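Local coordinates for LEOA (Escherichia coli, PDB 4AUR), which is a dynamin-like protein of enterotoxigenic strains that probably binds and hydrolyses GTP, at residues A[132-138]-A[165-169]; A[331-335]-A[373-377]. All coordinates share one frame; numbering follows the deposited sequence.

Interaction 1. Residues A[132-138]-A[165-169]; sequences RRYISEA and DLNKL
Arg132 and Asp165 meet in a two-pronged salt bridge, the charged end of a contact that runs through apolar packing to a lysine bonded to two backbone carbonyls. Arg132 NH1 lies 2.9 Å from Asp165 OD2, and Arg132 NH2 3.0 Å from Asp165 OD1. Both oxygens sit close to the guanidinium plane, yet the nitrogens reach them from above the carboxylate, the planes being 60° apart. A bend at chi3 (66°) turns the arginine end toward its partner, and NH1 also bonds the backbone O of Met126.

Leu166 supplies the apolar part. Its CD2 covers one guanidinium face, 4.1 Å above the plane, and touches Ser136 OG, while its CD1 is 3.9 Å from Ile135 CG2. Helices 129-136 and 156-165 flank the sheet of this P-loop NTPase fold, with Ile135 against Ala57 of strand 54-60 and Trp161 bordering Arg132, Ile135 and Leu166.

Lys168, folded at chi2 and chi3, brings NZ to the C-terminal end of helix 129-136, where it donates to Ser136 O (2.7 Å) in the last turn, to Ala138 O (3.0 Å) in the loop just after, and weakly to Ser171 OG. At Ser136 O the helix dipole would probably favour the buried ammonium.

Interaction 2. Residues A[331-335]-A[373-377]; sequences ELNLM and RIKQS
Arg373, first in its segment, lays its guanidinium against the side chain of Met335, a selenomethionine in this crystal. Met335 CG stands 3.4 Å above the guanidinium plane, displaced toward the rim, and is 3.6 Å from Arg373 NH1. The two side chains run antiparallel to each other where they overlap. With chi1 at 63°, Arg373 CG is flanked by both the backbone N and C, and a bend at chi3 then brings the flat group alongside the selenomethionine.

Ile374 comes next, at the point where the backbones are nearest, its CA 7.3 Å from that of Leu332. Its CG1 approaches Met335 SE at 4.3 Å and its CG2 approaches Leu332 CD2 at 4.4 Å, both loose apolar contacts. Pro510 and Phe511 of helix 489-518 also touch Ile374, and Ile514 touches Leu332, so a third helix adjoins this layer.

One turn further on, Ser377 turns its CB toward the facing helix, 4.1 Å from Leu332 CD2, while its OG meets the methyl CE of Met335 at 3.7 Å. The axes of the two short segments approach to 11.1 Å and run antiparallel (165°), as in the helical bundle of a dynamin-like domain. Van der Waals packing of Met335, Leu332 and Ile374 thus carries the contact, the arginine joining through its guanidinium face.

Overall arrangement
The two contacts show how a dynamin-like chain is held together separately within each of its regions. Interaction 1 belongs to the GTPase region, where it ties the end of helix 129-136 to the loop between helix 156-165 and strand 172-177; strands 140-146 and 172-177 neighbour each other in the central sheet, which also carries the probable P-loop around Gly60 to Thr67. Interaction 2 pairs helices 275-343 and 368-408 far out along the helical domain. The centres of the two interactions are 98 Å apart, on opposite sides of the chain's centre, their nearest atoms about 85 Å apart. Interaction 1 combines charged and carbonyl bonds with a leucine core, whereas interaction 2 has no clear hydrogen bond.

Interaction 1. Residues A[132-138]-A[165-169]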
# COMPACT_ATOMS: atom_id res chain seq x y z
N ARG A 132 -42.71 -1.36 -17.20
CA ARG A 132 -41.67 -1.79 -16.27
C ARG A 132 -40.47 -0.82 -16.27
O ARG A 132 -39.97 -0.42 -15.19
CB ARG A 132 -41.22 -3.20 -16.64
CG ARG A 132 -42.28 -4.30 -16.44
CD ARG A 132 -41.85 -5.59 -17.13
NE ARG A 132 -40.65 -6.13 -16.49
CZ ARG A 132 -40.65 -7.04 -15.52
NH1 ARG A 132 -41.78 -7.57 -15.08
NH2 ARG A 132 -39.50 -7.42 -14.98
N ARG A 133 -40.01 -0.41 -17.45
CA ARG A 133 -38.91 0.57 -17.53
C ARG A 133 -39.30 1.93 -16.90
O ARG A 133 -38.50 2.54 -16.22
CB ARG A 133 -38.50 0.76 -18.96
CG ARG A 133 -37.19 1.52 -19.21
CD ARG A 133 -36.92 1.72 -20.69
NE ARG A 133 -37.56 0.65 -21.47
CZ ARG A 133 -38.19 0.80 -22.63
NH1 ARG A 133 -38.25 1.98 -23.23
NH2 ARG A 133 -38.76 -0.25 -23.20
N TYR A 134 -40.51 2.39 -17.10
CA TYR A 134 -40.86 3.71 -16.62
C TYR A 134 -40.97 3.71 -15.11
O TYR A 134 -40.59 4.68 -14.47
CB TYR A 134 -42.16 4.24 -17.28
CG TYR A 134 -41.90 5.17 -18.44
CD1 TYR A 134 -41.57 4.68 -19.69
CD2 TYR A 134 -41.97 6.55 -18.28
CE1 TYR A 134 -41.32 5.53 -20.74
CE2 TYR A 134 -41.72 7.41 -19.33
CZ TYR A 134 -41.40 6.90 -20.55
OH TYR A 134 -41.16 7.75 -21.60
N ILE A 135 -41.46 2.63 -14.53
CA ILE A 135 -41.53 2.55 -13.07
C ILE A 135 -40.18 2.18 -12.44
O ILE A 135 -39.84 2.72 -11.38
CB ILE A 135 -42.67 1.65 -12.62
CG1 ILE A 135 -43.98 2.39 -12.90
CG2 ILE A 135 -42.60 1.39 -11.13
CD1 ILE A 135 -45.19 1.49 -13.00
N SER A 136 -39.41 1.31 -13.06
CA SER A 136 -38.05 1.10 -12.60
C SER A 136 -37.33 2.44 -12.48
O SER A 136 -36.79 2.77 -11.42
CB SER A 136 -37.26 0.19 -13.55
OG SER A 136 -37.52 -1.16 -13.26
N GLU A 137 -37.34 3.21 -13.58
CA GLU A 137 -36.59 4.49 -13.68
C GLU A 137 -37.33 5.69 -13.06
O GLU A 137 -37.14 6.81 -13.49
CB GLU A 137 -36.21 4.79 -15.17
CG GLU A 137 -35.07 3.91 -15.69
CD GLU A 137 -34.92 3.87 -17.23
OE1 GLU A 137 -35.51 4.75 -17.91
OE2 GLU A 137 -34.20 2.96 -17.74
N ALA A 138 -38.17 5.45 -12.07
CA ALA A 138 -38.73 6.50 -11.27
C ALA A 138 -37.94 6.65 -9.97
O ALA A 138 -37.35 5.69 -9.47
CB ALA A 138 -40.17 6.21 -10.96
N ASP A 165 -40.14 -8.24 -8.18
CA ASP A 165 -39.78 -8.25 -9.60
C ASP A 165 -38.92 -7.01 -9.93
O ASP A 165 -37.80 -7.16 -10.38
CB ASP A 165 -41.05 -8.28 -10.45
CG ASP A 165 -40.81 -8.73 -11.90
OD1 ASP A 165 -39.65 -8.83 -12.37
OD2 ASP A 165 -41.84 -8.97 -12.58
N LEU A 166 -39.44 -5.82 -9.65
CA LEU A 166 -38.77 -4.58 -10.02
C LEU A 166 -37.80 -4.11 -8.97
O LEU A 166 -36.99 -3.24 -9.24
CB LEU A 166 -39.77 -3.46 -10.26
CG LEU A 166 -40.80 -3.63 -11.37
CD1 LEU A 166 -41.60 -2.35 -11.48
CD2 LEU A 166 -40.15 -3.99 -12.70
N ASN A 167 -37.91 -4.63 -7.76
CA ASN A 167 -36.83 -4.47 -6.80
C ASN A 167 -36.72 -3.04 -6.29
O ASN A 167 -35.63 -2.57 -6.01
CB ASN A 167 -35.52 -4.95 -7.48
CG ASN A 167 -34.35 -5.03 -6.53
OD1 ASN A 167 -33.22 -4.69 -6.91
ND2 ASN A 167 -34.60 -5.45 -5.29
N LYS A 168 -37.86 -2.36 -6.14
CA LYS A 168 -37.88 -0.93 -5.80
C LYS A 168 -38.37 -0.66 -4.40
O LYS A 168 -39.00 0.37 -4.14
CB LYS A 168 -38.77 -0.17 -6.77
CG LYS A 168 -38.39 -0.33 -8.22
CD LYS A 168 -37.20 0.53 -8.57
CE LYS A 168 -37.63 1.97 -8.66
NZ LYS A 168 -36.48 2.89 -8.71
N LEU A 169 -38.06 -1.55 -3.48
CA LEU A 169 -38.46 -1.37 -2.09
C LEU A 169 -37.74 -0.16 -1.47
O LEU A 169 -38.36 0.64 -0.78
CB LEU A 169 -38.19 -2.67 -1.32
CG LEU A 169 -38.45 -2.83 0.19
CD1 LEU A 169 -38.34 -4.29 0.55
CD2 LEU A 169 -37.45 -2.07 1.02

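Interaction 2. Residues A[331-335]-A[373-377]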
# COMPACT_ATOMS: atom_id res chain seq x y z
N GLU A 331 52.04 -2.85 17.56
CA GLU A 331 52.55 -4.06 18.21
C GLU A 331 53.86 -4.51 17.59
O GLU A 331 54.76 -4.90 18.30
CB GLU A 331 51.51 -5.19 18.16
CG GLU A 331 52.03 -6.60 18.37
CD GLU A 331 50.90 -7.62 18.44
OE1 GLU A 331 49.85 -7.30 19.03
OE2 GLU A 331 51.06 -8.74 17.91
N LEU A 332 53.94 -4.45 16.27
CA LEU A 332 55.16 -4.82 15.55
C LEU A 332 56.31 -3.85 15.79
O LEU A 332 57.46 -4.25 15.74
CB LEU A 332 54.90 -4.89 14.05
CG LEU A 332 53.97 -5.97 13.51
CD1 LEU A 332 53.73 -5.78 12.03
CD2 LEU A 332 54.54 -7.34 13.75
N ASN A 333 56.00 -2.59 16.04
CA ASN A 333 57.00 -1.58 16.27
C ASN A 333 57.64 -1.74 17.67
O ASN A 333 58.84 -1.60 17.82
CB ASN A 333 56.41 -0.18 16.10
CG ASN A 333 57.43 0.84 15.61
OD1 ASN A 333 58.12 0.64 14.58
ND2 ASN A 333 57.52 1.96 16.32
N LEU A 334 56.84 -2.07 18.68
CA LEU A 334 57.40 -2.44 19.97
C LEU A 334 58.32 -3.66 19.87
O LEU A 334 59.41 -3.69 20.42
CB LEU A 334 56.30 -2.74 20.98
CG LEU A 334 55.73 -1.49 21.63
CD1 LEU A 334 54.37 -1.81 22.26
CD2 LEU A 334 56.70 -0.93 22.68
N MSE A 335 57.86 -4.67 19.15
CA MSE A 335 58.60 -5.89 19.08
C MSE A 335 59.96 -5.62 18.57
O MSE A 335 60.91 -6.12 19.11
CB MSE A 335 57.87 -6.83 18.16
CG MSE A 335 58.18 -8.27 18.52
SE MSE A 335 57.28 -9.34 17.16
CE MSE A 335 55.45 -9.12 17.88
N ARG A 373 56.89 -15.41 15.35
CA ARG A 373 56.18 -14.49 16.22
C ARG A 373 55.63 -13.29 15.47
O ARG A 373 54.52 -12.87 15.72
CB ARG A 373 56.94 -14.13 17.51
CG ARG A 373 58.24 -13.43 17.38
CD ARG A 373 58.92 -13.36 18.75
NE ARG A 373 58.13 -12.57 19.68
CZ ARG A 373 58.54 -11.50 20.34
NH1 ARG A 373 59.78 -11.02 20.22
NH2 ARG A 373 57.69 -10.89 21.16
N ILE A 374 56.35 -12.78 14.49
CA ILE A 374 55.76 -11.85 13.56
C ILE A 374 54.54 -12.47 12.87
O ILE A 374 53.49 -11.84 12.73
CB ILE A 374 56.78 -11.44 12.50
CG1 ILE A 374 57.88 -10.61 13.14
CG2 ILE A 374 56.10 -10.71 11.33
CD1 ILE A 374 58.94 -10.14 12.16
N LYS A 375 54.67 -13.71 12.41
CA LYS A 375 53.61 -14.33 11.64
C LYS A 375 52.31 -14.44 12.42
O LYS A 375 51.24 -14.29 11.88
CB LYS A 375 54.04 -15.71 11.19
CG LYS A 375 52.86 -16.55 10.82
CD LYS A 375 53.15 -17.51 9.71
CE LYS A 375 51.92 -18.38 9.52
NZ LYS A 375 51.64 -18.45 8.06
N GLN A 376 52.43 -14.72 13.69
CA GLN A 376 51.31 -14.94 14.56
C GLN A 376 50.57 -13.62 14.83
O GLN A 376 49.37 -13.59 15.07
CB GLN A 376 51.88 -15.57 15.82
CG GLN A 376 50.92 -15.96 16.91
CD GLN A 376 51.39 -15.42 18.25
OE1 GLN A 376 50.67 -14.66 18.91
NE2 GLN A 376 52.64 -15.77 18.63
N SER A 377 51.31 -12.51 14.79
CA SER A 377 50.77 -11.17 14.91
C SER A 377 50.05 -10.70 13.64
O SER A 377 49.06 -9.98 13.71
CB SER A 377 51.90 -10.19 15.19
OG SER A 377 52.12 -10.09 16.57